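Local coordinates for putative lipoprotein (Bacteroides ovatus, PDB 3OQQ) that is of unknown function but is a calcium-binding, probably extracellular lipoprotein rich in antiparallel beta-structure, at residues F91-N96 with H346-A351; G194-G199 with R332-I337. One frame throughout, in Å; residues are numbered along the deposited sequence.

Interaction 1. Residues F91-N96 with H346-A351; sequences FNFETN and HMRGYA
N92 and R348 meet through two hydrogen bonds that use both ends of the asparagine amide. R348 NH1 donates to N92 OD1 at 2.9 Å, and N92 ND2 returns a bond of 2.9 Å to the backbone R348 O, which lies close to the amide plane. N92 CG stands anti to its backbone N (chi1 -167°), which carries the amide across to the arginine. The R348 chain, extended from CG to NE, passes N92 OD1 with CG 3.3 Å from it; the amide and guanidinium planes are 55° apart. Beside this grip, R348 CD meets the edge of the F93 ring at CE2, 3.7 Å away, while W142, W411 and V412 pack round the same phenylalanine. The other flank is looser: N92 ND2 stands 4.3 Å from Y350 CE1, and the exposed G349 adds little. G349 sits with positive phi inside the type II turn from M347 to Y350. Here a water donates to both N92 O and R348 O, the latter at 2.7 Å, so that R348 O receives a side-chain and a water hydrogen together. The guanidinium has a second partner, S377 OG at NE. An alanine in place of N92 would probably leave R348 NH1 without this acceptor and R348 O without its amide donor, with the guanidinium held less firmly. The amide is acceptor to NH1 and donor to R348 O at once, and the two loops are thus joined by directional bonds from a neutral group, not by a salt bridge between these two residues.

Interaction 2. Residues G194-G199 with R332-I337; sequences GVVLDG and RQNFFI
V195 and F335 lie side by side and point the same way on one face of the sheet, with V195 CG2 over the face of the F335 ring, 3.9 Å from its centroid, in a CH-pi contact. V195 CG2 is anti to the backbone N, which sets this methyl above CD1 and CE1. On the other face F336 leans across the neighbouring strand: its CG lies between the backbone N and the carbonyl carbon (chi1 64°), and the ring covers G194. G194 CA sits 4.1 Å from the F336 centroid and 13° off the ring normal. A side chain on G194 would run into this ring, so glycine allows the close lid. V196 crosses F336 at about a right angle, its CG2 3.8 Å from CE1, and its CB packs against N334 CB. D198 and R332 also cross at about a right angle. The R332 chain bends at chi2, which lays CD beside D198; NH1 then meets D198 OD1 at 3.1 Å, a salt bridge whose hydrogen bond is weak. A water bridges D198 OD2 and N334 ND2, while N334 OD1 is bound by H346 ND1. Between the two faces the backbones join: G194 with F336 and V196 with N334 are hydrogen-bonded pairs, V195 with F335 a non-hydrogen-bonded one, and D198 N reaches R332 O. The arrangement is that of antiparallel strands 190-198 and 333-339, adjacent in a six-stranded sheet, whose V195, L197 and F335 face packs against strands 150-161 and 173-184, outside that sheet, through Y154, L176, L178 and L180.

The centres of interactions 1 and 2 are 12 Å apart, and the two join directly through N334. Its amide is gripped at both ends by the 346-351 segment: N334 OD1 lies 2.6 Å from H346 ND1 and N334 ND2 lies 2.8 Å from A351 O, both probable hydrogen bonds. Next to it the H346 ring stacks on F336, with H346 CE1 3.4 Å from F336 CB. Strand 343-346, which pairs with 333-339 at the edge of the sheet within this chain, runs on into the turn that meets 91-96. A triethylene glycol, probably from the crystallisation liquor, lies about 4 Å from the F91 side chain, and one lies about 5 Å from that of F336.

Interaction 1. Residues F91-N96 with H346-A351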
loop_
_atom_site.group_PDB
_atom_site.type_symbol
_atom_site.label_atom_id
_atom_site.label_comp_id
_atom_site.label_asym_id
_atom_site.label_seq_id
_atom_site.Cartn_x
_atom_site.Cartn_y
_atom_site.Cartn_z
ATOM N N PHE A 91 15.729 -2.563 12.983
ATOM C CA PHE A 91 15.309 -1.665 11.899
ATOM C C PHE A 91 15.219 -2.400 10.562
ATOM O O PHE A 91 16.117 -3.157 10.220
ATOM C CB PHE A 91 16.259 -0.465 11.773
ATOM C CG PHE A 91 16.034 0.427 10.569
ATOM C CD1 PHE A 91 14.976 1.334 10.540
ATOM C CD2 PHE A 91 16.932 0.423 9.503
ATOM C CE1 PHE A 91 14.821 2.220 9.464
ATOM C CE2 PHE A 91 16.791 1.325 8.441
ATOM C CZ PHE A 91 15.730 2.212 8.423
ATOM N N ASN A 92 14.159 -2.134 9.794
ATOM C CA ASN A 92 13.987 -2.764 8.494
ATOM C C ASN A 92 13.298 -1.819 7.489
ATOM O O ASN A 92 12.399 -2.224 6.762
ATOM C CB ASN A 92 13.241 -4.117 8.635
ATOM C CG ASN A 92 13.297 -4.947 7.391
ATOM O OD1 ASN A 92 14.375 -5.179 6.812
ATOM N ND2 ASN A 92 12.120 -5.360 6.935
ATOM N N PHE A 93 13.765 -0.561 7.433
ATOM C CA PHE A 93 13.319 0.510 6.529
ATOM C C PHE A 93 11.821 0.906 6.677
ATOM O O PHE A 93 11.265 1.505 5.761
ATOM C CB PHE A 93 13.653 0.167 5.044
ATOM C CG PHE A 93 15.127 -0.099 4.845
ATOM C CD1 PHE A 93 16.032 0.951 4.724
ATOM C CD2 PHE A 93 15.619 -1.410 4.822
ATOM C CE1 PHE A 93 17.401 0.703 4.598
ATOM C CE2 PHE A 93 16.980 -1.658 4.674
ATOM C CZ PHE A 93 17.865 -0.603 4.560
ATOM N N GLU A 94 11.208 0.658 7.836
ATOM C CA GLU A 94 9.806 1.031 8.104
ATOM C C GLU A 94 9.689 2.547 8.220
ATOM O O GLU A 94 10.498 3.150 8.929
ATOM C CB GLU A 94 9.313 0.409 9.442
ATOM C CG GLU A 94 9.354 -1.109 9.522
ATOM C CD GLU A 94 10.618 -1.708 10.111
ATOM O OE1 GLU A 94 11.628 -0.984 10.290
ATOM O OE2 GLU A 94 10.603 -2.935 10.346
ATOM N N THR A 95 8.705 3.165 7.539
ATOM C CA THR A 95 8.455 4.610 7.679
ATOM C C THR A 95 7.209 4.779 8.551
ATOM O O THR A 95 6.687 5.883 8.699
ATOM C CB THR A 95 8.318 5.323 6.341
ATOM O OG1 THR A 95 7.323 4.663 5.545
ATOM C CG2 THR A 95 9.626 5.436 5.606
ATOM N N ASN A 96 6.746 3.668 9.138
ATOM C CA ASN A 96 5.577 3.646 10.000
ATOM C C ASN A 96 5.908 2.962 11.323
ATOM O O ASN A 96 7.001 2.422 11.471
ATOM C CB ASN A 96 4.409 2.951 9.298
ATOM C CG ASN A 96 4.685 1.550 8.761
ATOM O OD1 ASN A 96 5.503 0.785 9.282
ATOM N ND2 ASN A 96 3.992 1.181 7.690
ATOM N N HIS A 346 11.235 -8.837 -3.726
ATOM C CA HIS A 346 10.474 -8.312 -2.593
ATOM C C HIS A 346 11.379 -7.323 -1.841
ATOM O O HIS A 346 12.581 -7.261 -2.117
ATOM C CB HIS A 346 10.019 -9.465 -1.671
ATOM C CG HIS A 346 9.030 -10.402 -2.302
ATOM N ND1 HIS A 346 7.737 -10.466 -1.861
ATOM C CD2 HIS A 346 9.193 -11.292 -3.310
ATOM C CE1 HIS A 346 7.146 -11.394 -2.598
ATOM N NE2 HIS A 346 7.980 -11.909 -3.493
HETATM N N MSE A 347 10.829 -6.595 -0.864
HETATM C CA MSE A 347 11.651 -5.703 -0.031
HETATM C C MSE A 347 12.414 -6.535 1.015
HETATM O O MSE A 347 12.077 -7.694 1.238
HETATM C CB MSE A 347 10.786 -4.647 0.663
HETATM C CG MSE A 347 9.992 -3.802 -0.328
HETATM SE SE MSE A 347 8.976 -2.390 0.490
HETATM C CE MSE A 347 7.659 -3.462 1.395
ATOM N N ARG A 348 13.446 -5.941 1.654
ATOM C CA ARG A 348 14.240 -6.631 2.668
ATOM C C ARG A 348 13.362 -7.241 3.759
ATOM O O ARG A 348 12.479 -6.563 4.297
ATOM C CB ARG A 348 15.239 -5.645 3.296
ATOM C CG ARG A 348 16.173 -6.304 4.265
ATOM C CD ARG A 348 17.134 -5.317 4.898
ATOM N NE ARG A 348 18.152 -6.028 5.676
ATOM C CZ ARG A 348 18.070 -6.283 6.978
ATOM N NH1 ARG A 348 17.015 -5.886 7.676
ATOM N NH2 ARG A 348 19.045 -6.935 7.591
ATOM N N GLY A 349 13.626 -8.514 4.061
ATOM C CA GLY A 349 12.944 -9.251 5.110
ATOM C C GLY A 349 11.625 -9.862 4.697
ATOM O O GLY A 349 10.971 -10.485 5.526
ATOM N N TYR A 350 11.203 -9.669 3.430
ATOM C CA TYR A 350 9.926 -10.195 2.920
ATOM C C TYR A 350 10.164 -11.422 2.065
ATOM O O TYR A 350 11.044 -11.426 1.188
ATOM C CB TYR A 350 9.172 -9.108 2.133
ATOM C CG TYR A 350 8.606 -8.007 3.010
ATOM C CD1 TYR A 350 9.384 -6.911 3.383
ATOM C CD2 TYR A 350 7.276 -8.035 3.427
ATOM C CE1 TYR A 350 8.845 -5.859 4.133
ATOM C CE2 TYR A 350 6.733 -7.004 4.191
ATOM C CZ TYR A 350 7.517 -5.910 4.529
ATOM O OH TYR A 350 6.966 -4.907 5.286
ATOM N N ALA A 351 9.363 -12.461 2.321
ATOM C CA ALA A 351 9.469 -13.775 1.686
ATOM C C ALA A 351 9.044 -13.797 0.223
ATOM O O ALA A 351 8.091 -13.109 -0.175
ATOM C CB ALA A 351 8.611 -14.789 2.451
HETATM O O HOH W 1 12.185 -3.897 4.429
#

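Interaction 2. Residues G194-G199 with R332-I337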
loop_
_atom_site.group_PDB
_atom_site.type_symbol
_atom_site.label_atom_id
_atom_site.label_comp_id
_atom_site.label_asym_id
_atom_site.label_seq_id
_atom_site.Cartn_x
_atom_site.Cartn_y
_atom_site.Cartn_z
ATOM N N GLY A 194 2.934 -6.537 -7.680
ATOM C CA GLY A 194 1.933 -7.297 -6.946
ATOM C C GLY A 194 2.065 -7.192 -5.448
ATOM O O GLY A 194 2.933 -6.482 -4.924
ATOM N N VAL A 195 1.219 -7.943 -4.752
ATOM C CA VAL A 195 1.231 -7.954 -3.299
ATOM C C VAL A 195 0.697 -9.290 -2.837
ATOM O O VAL A 195 -0.166 -9.879 -3.470
ATOM C CB VAL A 195 0.426 -6.745 -2.665
ATOM C CG1 VAL A 195 -1.069 -6.791 -3.002
ATOM C CG2 VAL A 195 0.637 -6.644 -1.146
ATOM N N VAL A 196 1.253 -9.769 -1.759
ATOM C CA VAL A 196 0.753 -10.908 -1.028
ATOM C C VAL A 196 0.071 -10.305 0.194
ATOM O O VAL A 196 0.720 -9.565 0.940
ATOM C CB VAL A 196 1.844 -11.926 -0.607
ATOM C CG1 VAL A 196 1.232 -13.012 0.268
ATOM C CG2 VAL A 196 2.582 -12.521 -1.808
ATOM N N LEU A 197 -1.221 -10.595 0.389
ATOM C CA LEU A 197 -1.949 -10.183 1.583
ATOM C C LEU A 197 -1.762 -11.328 2.545
ATOM O O LEU A 197 -2.552 -12.280 2.579
ATOM C CB LEU A 197 -3.424 -9.898 1.283
ATOM C CG LEU A 197 -3.714 -8.839 0.230
ATOM C CD1 LEU A 197 -5.165 -8.815 -0.076
ATOM C CD2 LEU A 197 -3.182 -7.461 0.639
ATOM N N ASP A 198 -0.619 -11.287 3.238
ATOM C CA ASP A 198 -0.130 -12.322 4.129
ATOM C C ASP A 198 -1.149 -12.671 5.223
ATOM O O ASP A 198 -1.649 -11.784 5.926
ATOM C CB ASP A 198 1.198 -11.861 4.740
ATOM C CG ASP A 198 2.105 -12.995 5.131
ATOM O OD1 ASP A 198 1.696 -13.810 5.970
ATOM O OD2 ASP A 198 3.215 -13.083 4.569
ATOM N N GLY A 199 -1.475 -13.962 5.315
ATOM C CA GLY A 199 -2.441 -14.452 6.292
ATOM C C GLY A 199 -3.892 -14.323 5.862
ATOM O O GLY A 199 -4.766 -14.866 6.539
ATOM N N ARG A 332 2.682 -7.635 6.880
ATOM C CA ARG A 332 1.687 -8.478 6.196
ATOM C C ARG A 332 1.433 -7.986 4.737
ATOM O O ARG A 332 0.841 -8.707 3.928
ATOM C CB ARG A 332 0.371 -8.541 7.002
ATOM C CG ARG A 332 0.506 -9.204 8.373
ATOM C CD ARG A 332 0.482 -10.699 8.305
ATOM N NE ARG A 332 0.518 -11.307 9.636
ATOM C CZ ARG A 332 0.624 -12.614 9.867
ATOM N NH1 ARG A 332 0.694 -13.473 8.853
ATOM N NH2 ARG A 332 0.669 -13.073 11.109
ATOM N N GLN A 333 1.897 -6.765 4.410
ATOM C CA GLN A 333 1.745 -6.216 3.075
ATOM C C GLN A 333 3.003 -6.550 2.309
ATOM O O GLN A 333 3.942 -5.768 2.278
ATOM C CB GLN A 333 1.466 -4.711 3.122
ATOM C CG GLN A 333 0.404 -4.301 4.144
ATOM C CD GLN A 333 0.315 -2.804 4.270
ATOM O OE1 GLN A 333 1.183 -2.058 3.803
ATOM N NE2 GLN A 333 -0.739 -2.328 4.908
ATOM N N ASN A 334 3.053 -7.766 1.780
ATOM C CA ASN A 334 4.246 -8.246 1.117
ATOM C C ASN A 334 4.227 -7.866 -0.376
ATOM O O ASN A 334 3.893 -8.676 -1.235
ATOM C CB ASN A 334 4.426 -9.765 1.338
ATOM C CG ASN A 334 5.711 -10.294 0.756
ATOM O OD1 ASN A 334 6.529 -9.543 0.245
ATOM N ND2 ASN A 334 5.922 -11.581 0.810
ATOM N N PHE A 335 4.629 -6.624 -0.653
ATOM C CA PHE A 335 4.728 -6.074 -1.999
ATOM C C PHE A 335 5.899 -6.691 -2.771
ATOM O O PHE A 335 6.911 -7.069 -2.180
ATOM C CB PHE A 335 4.898 -4.540 -1.937
ATOM C CG PHE A 335 3.667 -3.859 -1.404
ATOM C CD1 PHE A 335 2.505 -3.797 -2.161
ATOM C CD2 PHE A 335 3.665 -3.284 -0.143
ATOM C CE1 PHE A 335 1.353 -3.186 -1.653
ATOM C CE2 PHE A 335 2.524 -2.626 0.341
ATOM C CZ PHE A 335 1.373 -2.605 -0.404
ATOM N N PHE A 336 5.755 -6.778 -4.094
ATOM C CA PHE A 336 6.800 -7.355 -4.943
ATOM C C PHE A 336 6.637 -6.906 -6.376
ATOM O O PHE A 336 5.575 -6.407 -6.767
ATOM C CB PHE A 336 6.797 -8.924 -4.888
ATOM C CG PHE A 336 5.568 -9.644 -5.418
ATOM C CD1 PHE A 336 4.495 -9.934 -4.579
ATOM C CD2 PHE A 336 5.502 -10.065 -6.743
ATOM C CE1 PHE A 336 3.375 -10.616 -5.057
ATOM C CE2 PHE A 336 4.383 -10.752 -7.221
ATOM C CZ PHE A 336 3.317 -11.006 -6.382
ATOM N N ILE A 337 7.692 -7.147 -7.166
ATOM C CA ILE A 337 7.703 -6.952 -8.594
ATOM C C ILE A 337 8.276 -8.205 -9.276
ATOM O O ILE A 337 8.977 -9.009 -8.642
ATOM C CB ILE A 337 8.434 -5.672 -9.064
ATOM C CG1 ILE A 337 9.963 -5.675 -8.683
ATOM C CG2 ILE A 337 7.673 -4.418 -8.590
ATOM C CD1 ILE A 337 10.813 -4.931 -9.564
HETATM O O HOH W 2 4.171 -13.405 1.912
#